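Local structure of protein bvu-3222 (Bacteroides vulgatus ATCC 8482, 3FYF) at residues Ala52-Phe57 and Thr159-Leu164; Ile80-Phe85 and Gly99-Gly104; Ala132-Val137 and Ala145-Asn150; Gly141-Ser146 and Tyr163-Asn168. The protein is of unknown function but is probably exported to the periplasm, and pairs as two copies of a curled antiparallel sheet with N-terminal helices. One frame throughout, in Å; residues are numbered along the deposited sequence.

Contact 1: residues Ala52-Phe57 and Thr159-Leu164; sequences ADNVVF and TMNGYL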
loop_
_atom_site.group_PDB
_atom_site.type_symbol
_atom_site.label_atom_id
_atom_site.label_comp_id
_atom_site.label_asym_id
_atom_site.label_seq_id
_atom_site.Cartn_x
_atom_site.Cartn_y
_atom_site.Cartn_z
ATOM N N ALA B 52 -2.104 -10.648 1.294
ATOM C CA ALA B 52 -1.533 -9.367 1.706
ATOM C C ALA B 52 -0.158 -9.099 1.110
ATOM O O ALA B 52 0.771 -9.921 1.219
ATOM C CB ALA B 52 -1.467 -9.262 3.214
ATOM N N ASP B 53 -0.055 -7.935 0.474
ATOM C CA ASP B 53 1.203 -7.394 -0.001
ATOM C C ASP B 53 1.859 -6.536 1.083
ATOM O O ASP B 53 3.071 -6.615 1.303
ATOM C CB ASP B 53 0.962 -6.563 -1.252
ATOM C CG ASP B 53 2.204 -5.846 -1.712
ATOM O OD1 ASP B 53 3.148 -6.527 -2.175
ATOM O OD2 ASP B 53 2.239 -4.603 -1.602
ATOM N N ASN B 54 1.061 -5.706 1.755
ATOM C CA ASN B 54 1.564 -4.940 2.891
ATOM C C ASN B 54 0.555 -4.827 4.030
ATOM O O ASN B 54 -0.628 -5.073 3.845
ATOM C CB ASN B 54 2.059 -3.548 2.457
ATOM C CG ASN B 54 0.965 -2.694 1.872
ATOM O OD1 ASN B 54 0.251 -1.991 2.593
ATOM N ND2 ASN B 54 0.836 -2.730 0.555
ATOM N N VAL B 55 1.044 -4.445 5.202
ATOM C CA VAL B 55 0.223 -4.338 6.391
ATOM C C VAL B 55 0.502 -2.979 7.008
ATOM O O VAL B 55 1.655 -2.573 7.073
ATOM C CB VAL B 55 0.518 -5.505 7.396
ATOM C CG1 VAL B 55 -0.074 -5.235 8.755
ATOM C CG2 VAL B 55 -0.007 -6.838 6.841
ATOM N N VAL B 56 -0.564 -2.277 7.405
ATOM C CA VAL B 56 -0.480 -0.966 8.070
ATOM C C VAL B 56 -1.079 -1.064 9.480
ATOM O O VAL B 56 -2.203 -1.527 9.658
ATOM C CB VAL B 56 -1.189 0.166 7.241
ATOM C CG1 VAL B 56 -1.014 1.532 7.897
ATOM C CG2 VAL B 56 -0.654 0.209 5.807
ATOM N N PHE B 57 -0.312 -0.620 10.468
ATOM C CA PHE B 57 -0.694 -0.692 11.876
ATOM C C PHE B 57 -1.268 0.639 12.324
ATOM O O PHE B 57 -1.144 1.639 11.608
ATOM C CB PHE B 57 0.523 -1.086 12.728
ATOM C CG PHE B 57 1.142 -2.399 12.316
ATOM C CD1 PHE B 57 0.694 -3.595 12.873
ATOM C CD2 PHE B 57 2.154 -2.440 11.355
ATOM C CE1 PHE B 57 1.250 -4.807 12.492
ATOM C CE2 PHE B 57 2.708 -3.644 10.956
ATOM C CZ PHE B 57 2.262 -4.829 11.528
ATOM N N THR B 159 -4.570 -3.089 9.045
ATOM C CA THR B 159 -5.063 -3.091 7.676
ATOM C C THR B 159 -4.114 -3.906 6.788
ATOM O O THR B 159 -2.909 -3.722 6.861
ATOM C CB THR B 159 -5.202 -1.649 7.137
ATOM O OG1 THR B 159 -6.079 -0.898 7.989
ATOM C CG2 THR B 159 -5.765 -1.640 5.727
ATOM N N MET B 160 -4.666 -4.810 5.978
ATOM C CA MET B 160 -3.903 -5.563 4.975
ATOM C C MET B 160 -4.274 -5.082 3.584
ATOM O O MET B 160 -5.454 -5.077 3.221
ATOM C CB MET B 160 -4.222 -7.062 5.042
ATOM C CG MET B 160 -3.838 -7.754 6.333
ATOM S SD MET B 160 -3.929 -9.562 6.240
ATOM C CE MET B 160 -3.246 -9.886 7.831
ATOM N N ASN B 161 -3.264 -4.696 2.805
ATOM C CA ASN B 161 -3.465 -4.269 1.425
ATOM C C ASN B 161 -2.884 -5.298 0.495
ATOM O O ASN B 161 -1.727 -5.665 0.632
ATOM C CB ASN B 161 -2.798 -2.913 1.174
ATOM C CG ASN B 161 -3.376 -1.820 2.051
ATOM O OD1 ASN B 161 -4.576 -1.552 2.007
ATOM N ND2 ASN B 161 -2.528 -1.189 2.855
ATOM N N GLY B 162 -3.682 -5.761 -0.457
ATOM C CA GLY B 162 -3.217 -6.805 -1.360
ATOM C C GLY B 162 -4.206 -7.160 -2.439
ATOM O O GLY B 162 -4.943 -6.303 -2.922
ATOM N N TYR B 163 -4.219 -8.440 -2.800
ATOM C CA TYR B 163 -4.976 -8.939 -3.944
ATOM C C TYR B 163 -6.057 -9.910 -3.490
ATOM O O TYR B 163 -5.780 -10.852 -2.750
ATOM C CB TYR B 163 -4.027 -9.604 -4.963
ATOM C CG TYR B 163 -2.981 -8.649 -5.509
ATOM C CD1 TYR B 163 -3.256 -7.843 -6.614
ATOM C CD2 TYR B 163 -1.730 -8.526 -4.900
ATOM C CE1 TYR B 163 -2.305 -6.938 -7.102
ATOM C CE2 TYR B 163 -0.777 -7.625 -5.377
ATOM C CZ TYR B 163 -1.065 -6.847 -6.479
ATOM O OH TYR B 163 -0.118 -5.969 -6.956
ATOM N N LEU B 164 -7.289 -9.655 -3.925
ATOM C CA LEU B 164 -8.438 -10.492 -3.586
ATOM C C LEU B 164 -8.688 -11.545 -4.676
ATOM O O LEU B 164 -9.075 -11.206 -5.797
ATOM C CB LEU B 164 -9.678 -9.611 -3.402
ATOM C CG LEU B 164 -10.909 -10.193 -2.710
ATOM C CD1 LEU B 164 -10.590 -10.617 -1.282
ATOM C CD2 LEU B 164 -12.008 -9.159 -2.718
#

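Contact 2: residues Ile80-Phe85 and Gly99-Gly104; sequences IIQTAF and GVTVQG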
loop_
_atom_site.group_PDB
_atom_site.type_symbol
_atom_site.label_atom_id
_atom_site.label_comp_id
_atom_site.label_asym_id
_atom_site.label_seq_id
_atom_site.Cartn_x
_atom_site.Cartn_y
_atom_site.Cartn_z
ATOM N N ILE B 80 -10.795 -17.193 8.263
ATOM C CA ILE B 80 -9.473 -17.092 8.885
ATOM C C ILE B 80 -8.890 -15.673 8.766
ATOM O O ILE B 80 -8.891 -15.082 7.689
ATOM C CB ILE B 80 -8.471 -18.099 8.237
ATOM C CG1 ILE B 80 -9.057 -19.515 8.206
ATOM C CG2 ILE B 80 -7.122 -18.090 8.974
ATOM C CD1 ILE B 80 -8.379 -20.453 7.228
ATOM N N ILE B 81 -8.405 -15.136 9.884
ATOM C CA ILE B 81 -7.504 -13.990 9.870
ATOM C C ILE B 81 -6.142 -14.465 10.368
ATOM O O ILE B 81 -5.995 -14.843 11.530
ATOM C CB ILE B 81 -8.010 -12.822 10.756
ATOM C CG1 ILE B 81 -9.375 -12.320 10.275
ATOM C CG2 ILE B 81 -6.983 -11.690 10.788
ATOM C CD1 ILE B 81 -10.131 -11.523 11.317
ATOM N N GLN B 82 -5.154 -14.457 9.477
ATOM C CA GLN B 82 -3.786 -14.823 9.832
ATOM C C GLN B 82 -2.825 -13.656 9.621
ATOM O O GLN B 82 -2.781 -13.063 8.539
ATOM C CB GLN B 82 -3.324 -16.033 9.013
ATOM C CG GLN B 82 -1.940 -16.567 9.394
ATOM C CD GLN B 82 -1.926 -17.246 10.750
ATOM O OE1 GLN B 82 -2.608 -18.246 10.957
ATOM N NE2 GLN B 82 -1.137 -16.711 11.677
ATOM N N THR B 83 -2.062 -13.334 10.661
ATOM C CA THR B 83 -0.978 -12.363 10.554
ATOM C C THR B 83 0.237 -12.792 11.388
ATOM O O THR B 83 0.110 -13.581 12.328
ATOM C CB THR B 83 -1.450 -10.914 10.891
ATOM O OG1 THR B 83 -0.497 -9.966 10.394
ATOM C CG2 THR B 83 -1.669 -10.702 12.385
ATOM N N ALA B 84 1.407 -12.275 11.027
ATOM C CA ALA B 84 2.661 -12.633 11.694
ATOM C C ALA B 84 2.985 -11.747 12.903
ATOM O O ALA B 84 4.044 -11.895 13.523
ATOM C CB ALA B 84 3.815 -12.614 10.687
ATOM N N PHE B 85 2.074 -10.836 13.229
ATOM C CA PHE B 85 2.228 -9.984 14.402
ATOM C C PHE B 85 1.265 -10.393 15.510
ATOM O O PHE B 85 0.316 -11.141 15.278
ATOM C CB PHE B 85 2.009 -8.516 14.030
ATOM C CG PHE B 85 2.662 -8.114 12.738
ATOM C CD1 PHE B 85 4.007 -7.785 12.699
ATOM C CD2 PHE B 85 1.931 -8.065 11.562
ATOM C CE1 PHE B 85 4.610 -7.414 11.513
ATOM C CE2 PHE B 85 2.529 -7.695 10.372
ATOM C CZ PHE B 85 3.871 -7.369 10.348
ATOM N N GLY B 99 2.073 -14.817 15.225
ATOM C CA GLY B 99 1.209 -13.725 15.663
ATOM C C GLY B 99 -0.119 -14.187 16.229
ATOM O O GLY B 99 -0.196 -14.621 17.380
ATOM N N VAL B 100 -1.168 -14.077 15.418
ATOM C CA VAL B 100 -2.503 -14.543 15.795
ATOM C C VAL B 100 -3.218 -15.240 14.648
ATOM O O VAL B 100 -3.027 -14.897 13.478
ATOM C CB VAL B 100 -3.416 -13.402 16.319
ATOM C CG1 VAL B 100 -3.309 -13.267 17.837
ATOM C CG2 VAL B 100 -3.120 -12.089 15.608
ATOM N N THR B 101 -4.039 -16.223 15.006
ATOM C CA THR B 101 -4.907 -16.912 14.067
ATOM C C THR B 101 -6.338 -16.797 14.574
ATOM O O THR B 101 -6.753 -17.534 15.471
ATOM C CB THR B 101 -4.517 -18.398 13.900
ATOM O OG1 THR B 101 -3.120 -18.499 13.597
ATOM C CG2 THR B 101 -5.323 -19.048 12.779
ATOM N N VAL B 102 -7.074 -15.844 14.012
ATOM C CA VAL B 102 -8.487 -15.672 14.314
ATOM C C VAL B 102 -9.271 -16.549 13.341
ATOM O O VAL B 102 -9.540 -16.146 12.210
ATOM C CB VAL B 102 -8.936 -14.185 14.199
ATOM C CG1 VAL B 102 -10.324 -13.985 14.793
ATOM C CG2 VAL B 102 -7.936 -13.258 14.876
ATOM N N GLN B 103 -9.605 -17.759 13.782
ATOM C CA GLN B 103 -10.371 -18.711 12.974
ATOM C C GLN B 103 -11.750 -18.927 13.591
ATOM O O GLN B 103 -11.897 -18.880 14.813
ATOM C CB GLN B 103 -9.609 -20.038 12.820
ATOM C CG GLN B 103 -9.344 -20.790 14.133
ATOM C CD GLN B 103 -8.029 -21.552 14.144
ATOM O OE1 GLN B 103 -7.293 -21.513 15.132
ATOM N NE2 GLN B 103 -7.728 -22.246 13.048
ATOM N N GLY B 104 -12.758 -19.143 12.747
ATOM C CA GLY B 104 -14.125 -19.340 13.234
ATOM C C GLY B 104 -15.244 -19.049 12.252
ATOM O O GLY B 104 -15.021 -18.970 11.043
#

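Contact 3: residues Ala132-Val137 and Ala145-Asn150; sequences ATVSIV and ASVTIN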
loop_
_atom_site.group_PDB
_atom_site.type_symbol
_atom_site.label_atom_id
_atom_site.label_comp_id
_atom_site.label_asym_id
_atom_site.label_seq_id
_atom_site.Cartn_x
_atom_site.Cartn_y
_atom_site.Cartn_z
ATOM N N ALA B 132 -13.519 -10.612 15.904
ATOM C CA ALA B 132 -13.203 -9.455 15.055
ATOM C C ALA B 132 -14.305 -9.066 14.072
ATOM O O ALA B 132 -15.072 -9.904 13.613
ATOM C CB ALA B 132 -11.883 -9.687 14.296
ATOM N N THR B 133 -14.379 -7.777 13.768
ATOM C CA THR B 133 -15.121 -7.321 12.603
ATOM C C THR B 133 -14.133 -6.918 11.511
ATOM O O THR B 133 -13.094 -6.313 11.778
ATOM C CB THR B 133 -16.100 -6.176 12.913
ATOM O OG1 THR B 133 -15.420 -5.123 13.607
ATOM C CG2 THR B 133 -17.261 -6.688 13.762
ATOM N N VAL B 134 -14.478 -7.289 10.286
ATOM C CA VAL B 134 -13.618 -7.163 9.128
ATOM C C VAL B 134 -14.305 -6.261 8.113
ATOM O O VAL B 134 -15.514 -6.376 7.888
ATOM C CB VAL B 134 -13.357 -8.553 8.483
ATOM C CG1 VAL B 134 -12.429 -8.439 7.299
ATOM C CG2 VAL B 134 -12.779 -9.537 9.502
ATOM N N SER B 135 -13.533 -5.355 7.520
ATOM C CA SER B 135 -14.045 -4.459 6.498
ATOM C C SER B 135 -13.136 -4.472 5.268
ATOM O O SER B 135 -11.975 -4.075 5.342
ATOM C CB SER B 135 -14.203 -3.045 7.067
ATOM O OG SER B 135 -14.969 -2.230 6.207
ATOM N N ILE B 136 -13.674 -4.955 4.150
ATOM C CA ILE B 136 -12.944 -5.044 2.894
ATOM C C ILE B 136 -13.466 -3.988 1.924
ATOM O O ILE B 136 -14.669 -3.840 1.744
ATOM C CB ILE B 136 -13.059 -6.458 2.236
ATOM C CG1 ILE B 136 -12.486 -7.545 3.153
ATOM C CG2 ILE B 136 -12.362 -6.489 0.862
ATOM C CD1 ILE B 136 -12.785 -8.991 2.708
ATOM N N VAL B 137 -12.549 -3.246 1.316
ATOM C CA VAL B 137 -12.891 -2.368 0.211
ATOM C C VAL B 137 -12.148 -2.912 -1.001
ATOM O O VAL B 137 -10.921 -2.996 -0.977
ATOM C CB VAL B 137 -12.460 -0.908 0.483
ATOM C CG1 VAL B 137 -12.828 -0.025 -0.697
ATOM C CG2 VAL B 137 -13.107 -0.375 1.798
ATOM N N ALA B 145 -7.412 -4.830 -3.123
ATOM C CA ALA B 145 -8.337 -4.626 -2.021
ATOM C C ALA B 145 -7.628 -4.378 -0.707
ATOM O O ALA B 145 -6.500 -4.827 -0.508
ATOM C CB ALA B 145 -9.304 -5.807 -1.907
ATOM N N SER B 146 -8.319 -3.653 0.171
ATOM C CA SER B 146 -7.844 -3.303 1.498
ATOM C C SER B 146 -8.759 -3.920 2.559
ATOM O O SER B 146 -9.981 -3.772 2.495
ATOM C CB SER B 146 -7.869 -1.788 1.654
ATOM O OG SER B 146 -7.063 -1.394 2.746
ATOM N N VAL B 147 -8.168 -4.588 3.541
ATOM C CA VAL B 147 -8.930 -5.264 4.601
ATOM C C VAL B 147 -8.585 -4.655 5.948
ATOM O O VAL B 147 -7.450 -4.767 6.384
ATOM C CB VAL B 147 -8.582 -6.769 4.688
ATOM C CG1 VAL B 147 -9.455 -7.457 5.709
ATOM C CG2 VAL B 147 -8.762 -7.433 3.368
ATOM N N THR B 148 -9.554 -4.027 6.613
ATOM C CA THR B 148 -9.313 -3.467 7.946
ATOM C C THR B 148 -9.936 -4.376 9.020
ATOM O O THR B 148 -11.110 -4.738 8.939
ATOM C CB THR B 148 -9.818 -2.002 8.059
ATOM O OG1 THR B 148 -9.196 -1.194 7.050
ATOM C CG2 THR B 148 -9.480 -1.400 9.408
ATOM N N ILE B 149 -9.125 -4.740 10.011
ATOM C CA ILE B 149 -9.517 -5.656 11.077
ATOM C C ILE B 149 -9.623 -4.941 12.436
ATOM O O ILE B 149 -8.696 -4.261 12.871
ATOM C CB ILE B 149 -8.533 -6.855 11.156
ATOM C CG1 ILE B 149 -8.536 -7.628 9.831
ATOM C CG2 ILE B 149 -8.888 -7.791 12.313
ATOM C CD1 ILE B 149 -7.169 -8.143 9.417
ATOM N N ASN B 150 -10.771 -5.109 13.085
ATOM C CA ASN B 150 -11.038 -4.575 14.420
ATOM C C ASN B 150 -11.246 -5.721 15.444
ATOM O O ASN B 150 -12.335 -6.281 15.526
ATOM C CB ASN B 150 -12.273 -3.662 14.338
ATOM C CG ASN B 150 -12.661 -3.037 15.677
ATOM O OD1 ASN B 150 -12.156 -3.402 16.739
ATOM N ND2 ASN B 150 -13.576 -2.077 15.618
HETATM O O HOH W 1 -10.418 -1.658 4.424
#

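Contact 4: residues Gly141-Ser146 and Tyr163-Asn168; sequences GTNQAS and YLVPYN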
loop_
_atom_site.group_PDB
_atom_site.type_symbol
_atom_site.label_atom_id
_atom_site.label_comp_id
_atom_site.label_asym_id
_atom_site.label_seq_id
_atom_site.Cartn_x
_atom_site.Cartn_y
_atom_site.Cartn_z
ATOM N N GLY B 141 -12.862 -2.500 -11.043
ATOM C CA GLY B 141 -12.053 -2.791 -12.230
ATOM C C GLY B 141 -10.702 -3.417 -11.931
ATOM O O GLY B 141 -9.869 -3.518 -12.824
ATOM N N THR B 142 -10.473 -3.816 -10.676
ATOM C CA THR B 142 -9.228 -4.467 -10.239
ATOM C C THR B 142 -9.559 -5.579 -9.237
ATOM O O THR B 142 -10.706 -5.699 -8.809
ATOM C CB THR B 142 -8.270 -3.492 -9.488
ATOM O OG1 THR B 142 -8.831 -3.172 -8.216
ATOM C CG2 THR B 142 -7.987 -2.200 -10.260
ATOM N N ASN B 143 -8.558 -6.379 -8.854
ATOM C CA ASN B 143 -8.675 -7.231 -7.654
ATOM C C ASN B 143 -7.864 -6.712 -6.460
ATOM O O ASN B 143 -7.550 -7.447 -5.524
ATOM C CB ASN B 143 -8.406 -8.725 -7.943
ATOM C CG ASN B 143 -6.918 -9.064 -8.147
ATOM O OD1 ASN B 143 -6.511 -10.202 -7.925
ATOM N ND2 ASN B 143 -6.124 -8.099 -8.592
ATOM N N GLN B 144 -7.546 -5.425 -6.505
ATOM C CA GLN B 144 -6.778 -4.781 -5.454
ATOM C C GLN B 144 -7.722 -4.381 -4.329
ATOM O O GLN B 144 -8.736 -3.717 -4.550
ATOM C CB GLN B 144 -6.021 -3.584 -6.022
ATOM C CG GLN B 144 -4.990 -4.000 -7.057
ATOM C CD GLN B 144 -4.459 -2.841 -7.861
ATOM O OE1 GLN B 144 -4.428 -1.703 -7.391
ATOM N NE2 GLN B 144 -4.024 -3.127 -9.085
ATOM N N ALA B 145 -7.412 -4.830 -3.123
ATOM C CA ALA B 145 -8.337 -4.626 -2.021
ATOM C C ALA B 145 -7.628 -4.378 -0.707
ATOM O O ALA B 145 -6.500 -4.827 -0.508
ATOM C CB ALA B 145 -9.304 -5.807 -1.907
ATOM N N SER B 146 -8.319 -3.653 0.171
ATOM C CA SER B 146 -7.844 -3.303 1.498
ATOM C C SER B 146 -8.759 -3.920 2.559
ATOM O O SER B 146 -9.981 -3.772 2.495
ATOM C CB SER B 146 -7.869 -1.788 1.654
ATOM O OG SER B 146 -7.063 -1.394 2.746
ATOM N N TYR B 163 -4.219 -8.440 -2.800
ATOM C CA TYR B 163 -4.976 -8.939 -3.944
ATOM C C TYR B 163 -6.057 -9.910 -3.490
ATOM O O TYR B 163 -5.780 -10.852 -2.750
ATOM C CB TYR B 163 -4.027 -9.604 -4.963
ATOM C CG TYR B 163 -2.981 -8.649 -5.509
ATOM C CD1 TYR B 163 -3.256 -7.843 -6.614
ATOM C CD2 TYR B 163 -1.730 -8.526 -4.900
ATOM C CE1 TYR B 163 -2.305 -6.938 -7.102
ATOM C CE2 TYR B 163 -0.777 -7.625 -5.377
ATOM C CZ TYR B 163 -1.065 -6.847 -6.479
ATOM O OH TYR B 163 -0.118 -5.969 -6.956
ATOM N N LEU B 164 -7.289 -9.655 -3.925
ATOM C CA LEU B 164 -8.438 -10.492 -3.586
ATOM C C LEU B 164 -8.688 -11.545 -4.676
ATOM O O LEU B 164 -9.075 -11.206 -5.797
ATOM C CB LEU B 164 -9.678 -9.611 -3.402
ATOM C CG LEU B 164 -10.909 -10.193 -2.710
ATOM C CD1 LEU B 164 -10.590 -10.617 -1.282
ATOM C CD2 LEU B 164 -12.008 -9.159 -2.718
ATOM N N VAL B 165 -8.464 -12.814 -4.338
ATOM C CA VAL B 165 -8.563 -13.918 -5.314
ATOM C C VAL B 165 -9.590 -14.965 -4.876
ATOM O O VAL B 165 -9.909 -15.049 -3.680
ATOM C CB VAL B 165 -7.177 -14.607 -5.593
ATOM C CG1 VAL B 165 -6.248 -13.682 -6.366
ATOM C CG2 VAL B 165 -6.524 -15.104 -4.310
ATOM N N PRO B 166 -10.140 -15.747 -5.841
ATOM C CA PRO B 166 -10.962 -16.883 -5.425
ATOM C C PRO B 166 -10.144 -17.896 -4.650
ATOM O O PRO B 166 -8.970 -18.111 -4.966
ATOM C CB PRO B 166 -11.434 -17.488 -6.753
ATOM C CG PRO B 166 -11.313 -16.393 -7.737
ATOM C CD PRO B 166 -10.099 -15.629 -7.312
ATOM N N TYR B 167 -10.757 -18.471 -3.618
ATOM C CA TYR B 167 -10.141 -19.537 -2.844
ATOM C C TYR B 167 -9.847 -20.721 -3.762
ATOM O O TYR B 167 -10.698 -21.148 -4.541
ATOM C CB TYR B 167 -11.037 -19.958 -1.669
ATOM C CG TYR B 167 -10.564 -21.214 -0.965
ATOM C CD1 TYR B 167 -9.558 -21.155 -0.002
ATOM C CD2 TYR B 167 -11.113 -22.464 -1.272
ATOM C CE1 TYR B 167 -9.107 -22.306 0.638
ATOM C CE2 TYR B 167 -10.668 -23.622 -0.638
ATOM C CZ TYR B 167 -9.667 -23.533 0.317
ATOM O OH TYR B 167 -9.224 -24.671 0.951
ATOM N N ASN B 168 -8.667 -21.280 -3.607
ATOM C CA ASN B 168 -8.144 -22.254 -4.510
ATOM C C ASN B 168 -7.472 -23.340 -3.684
ATOM O O ASN B 168 -6.468 -23.106 -3.045
ATOM C CB ASN B 168 -7.134 -21.577 -5.409
ATOM C CG ASN B 168 -6.591 -22.493 -6.452
ATOM O OD1 ASN B 168 -7.128 -22.590 -7.533
ATOM N ND2 ASN B 168 -5.518 -23.177 -6.134
#

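Contact 1: residues Ala52-Phe57 and Thr159-Leu164
Asn161 O meets two consecutive amides of the opposite strand, Asp53 N at 2.8 Å and Asn54 N at 3.0 Å, and this doubling is a classic beta bulge. It sits where the chain turns a corner, in the antiparallel pairing of strands 54-57 and 158-166. Past the bulge the ladder is regular, with Val56 and Thr159 bonded to each other in both directions.

The tight part lies on the buried face. Met160 runs beside Val55, its CG 4.0 Å from Val55 CG2, while Met160 SD rests 3.9 Å from Ala52 CB. On the other side Val56 and Thr159 are partly exposed and meet loosely, 4.4 Å from CB to CB, although the second subunit packs on Val56 and Asn161.

Asn161 OD1 is taken by Ser146 OG. A chi1 of 62° sets Asn54 CG 3.8 Å from Asn161 CB, where Asn54 OD1 can accept from Asn161 ND2 at 2.9 Å; Asn54 ND2 donates to Asp53 OD2. An alanine in place of Asn54 would probably leave Asn161 ND2 without this acceptor and Asp53 OD2 without the ND2 donor. The bond between the two asparagines is nearly straight at 172°, with their amide planes 46° apart.

Contact 2: residues Ile80-Phe85 and Gly99-Gly104
The carboxamide of Gln82 is the flat group that reaches over to Thr101. Its oxygen OE1 receives Thr101 OG1 at 2.7 Å, at a C=O...donor angle of 110° and with the donor tilted from the carbonyl plane. The bend at chi2 (70°) brings CD towards Thr101, and NE2 also makes a weak bond to Thr83 O in its own strand. Tyr71 lies against the same Gln82 side chain from the next strand. The other flat group belongs to Phe85, which points away from 99-104 at its CB; its ring meets Phe57 edge-to-face and Tyr90 with the planes at about 50°.

Strands 78-83 and 100-113 follow each other in the chain and pair antiparallel in the curled sheet, with a long, partly disordered loop between them. Ile81 and Val102 form the firm rung: Ile81 N lies 2.8 Å from Val102 O, and Val102 N 2.9 Å from Ile81 O. At Thr83 and Val100 the pairing is looser, and both bonds are weak at 3.4 Å between N and O.

On the face of Ile81, Thr83, Val100 and Val102, Ile81 and Val102 stand side by side, 3.8 Å from CB to CB, and Ile81 packs on Ala132 and Val134. Thr83 turns its CG2 to Val100 CG2, also 3.8 Å away, while its OG1 bonds to Asn70 OD1.

Contact 3: residues Ala132-Val137 and Ala145-Asn150
Val147 puts one methyl, CG1, into the notch between Val134 and Ile136 of the facing strand, while its CG2 lies alongside Ile136 CG1. This is the buried face of a beta hairpin, strands 132-138 and 144-151, laced by six backbone hydrogen bonds with N-to-C directions 164° apart. The fit follows from the branching of the valine: Val147 CG1, anti to the backbone N (chi1 -176°), touches Val134 CG1 at 3.5 Å, and Val147 CG2, anti to the carbonyl carbon, touches Ile136 CG1 at 3.7 Å. Val147 and Ile136 point the same way, whereas Val147 and Val134 meet at a slant.

The ends of the face are filled by smaller methyl groups. Ala145 CB comes to 4.2 Å from Ile136 CG2, and at the far end Ala132 CB lies 4.1 Å from Ile149 CG2. Leu50 packs on Ala145 and Val147, and Tyr123 of the adjoining strand on Val134 and Ile136, so the ridge belongs to the interior of the curled sheet.

The reverse face is mostly polar, with Val137 the exception. Thr133 OG1 lies alongside Asn150 CB at 3.5 Å, with Asn150 OD1 held by Gly155 N. Ser146 and Val137, further along, are packed on by Gly60 of the second subunit. A water bridges the strands here, donating to Ser135 O at 3.0 Å and bonding to Thr148 OG1 at 2.9 Å.

Contact 4: residues Gly141-Ser146 and Tyr163-Asn168
Asn143 is the first residue of 141-146 to touch Tyr163 and Leu164, at the open end of the beta hairpin formed by strands 144-151 and 158-166. Just before it, Thr142 closes an ST turn, its OG1 accepting from Gln144 N. At Asn143 itself the backbone O receives Leu164 N at 2.7 Å, almost straight at 175°. The side chain, with CG placed between the backbone N and the carbonyl carbon (chi1 75°), slants across Tyr163. Asn143 ND2 comes in at the edge of the ring, in its plane and 3.5 Å from Tyr163 CD1, and Asn143 OD1 lies 3.8 Å from Val165 CG1. An alanine at Asn143 would probably open a gap along this edge, leaving the Tyr163 ring and Val165 CG1 without that neighbour.

Gln144 runs side by side with Tyr163, and Gln144 CG is 4.0 Å from Tyr163 CE1. Next, Ala145 CB meets Leu164 CB at 4.1 Å; Leu164 also packs on Phe48, Leu50 and, from helix 27-44, Leu43.

The chemistry is thus divided. Leu164 N to Asn143 O is the one hydrogen bond between the two segments, and Ala145 with Gly162 continues the ladder. An apolar contact, Ala145 against Leu164, lies on the other side of the sheet from Gln144 and Tyr163, which contact the second subunit by a hydrogen bond from its Phe64 N to Gln144 OE1 and a stack of the Tyr163 ring on the Phe64 ring.

From the N terminus, the helices and strand 48-52 lead to 52-57, where contact 1 opens; it closes only at 159-164, so it spans most of the sheet. Contacts 2 and 3 both nest within that span, in series: contact 2 closes the loop between 85 and 99, contact 3 the short turn after 137. Contact 4 opens at 141-146, overlapping the second strand of contact 3, so neither of these two loops nests in the other, and it finishes on the strand that contact 1 uses. Contacts 1, 3 and 4 run through neighbouring strands and reach the second subunit. Contact 2 packs its side chains against the others, Ile81 on Ala132, Val134 and Ile149, Thr83 on Met160, Phe85 on Phe57.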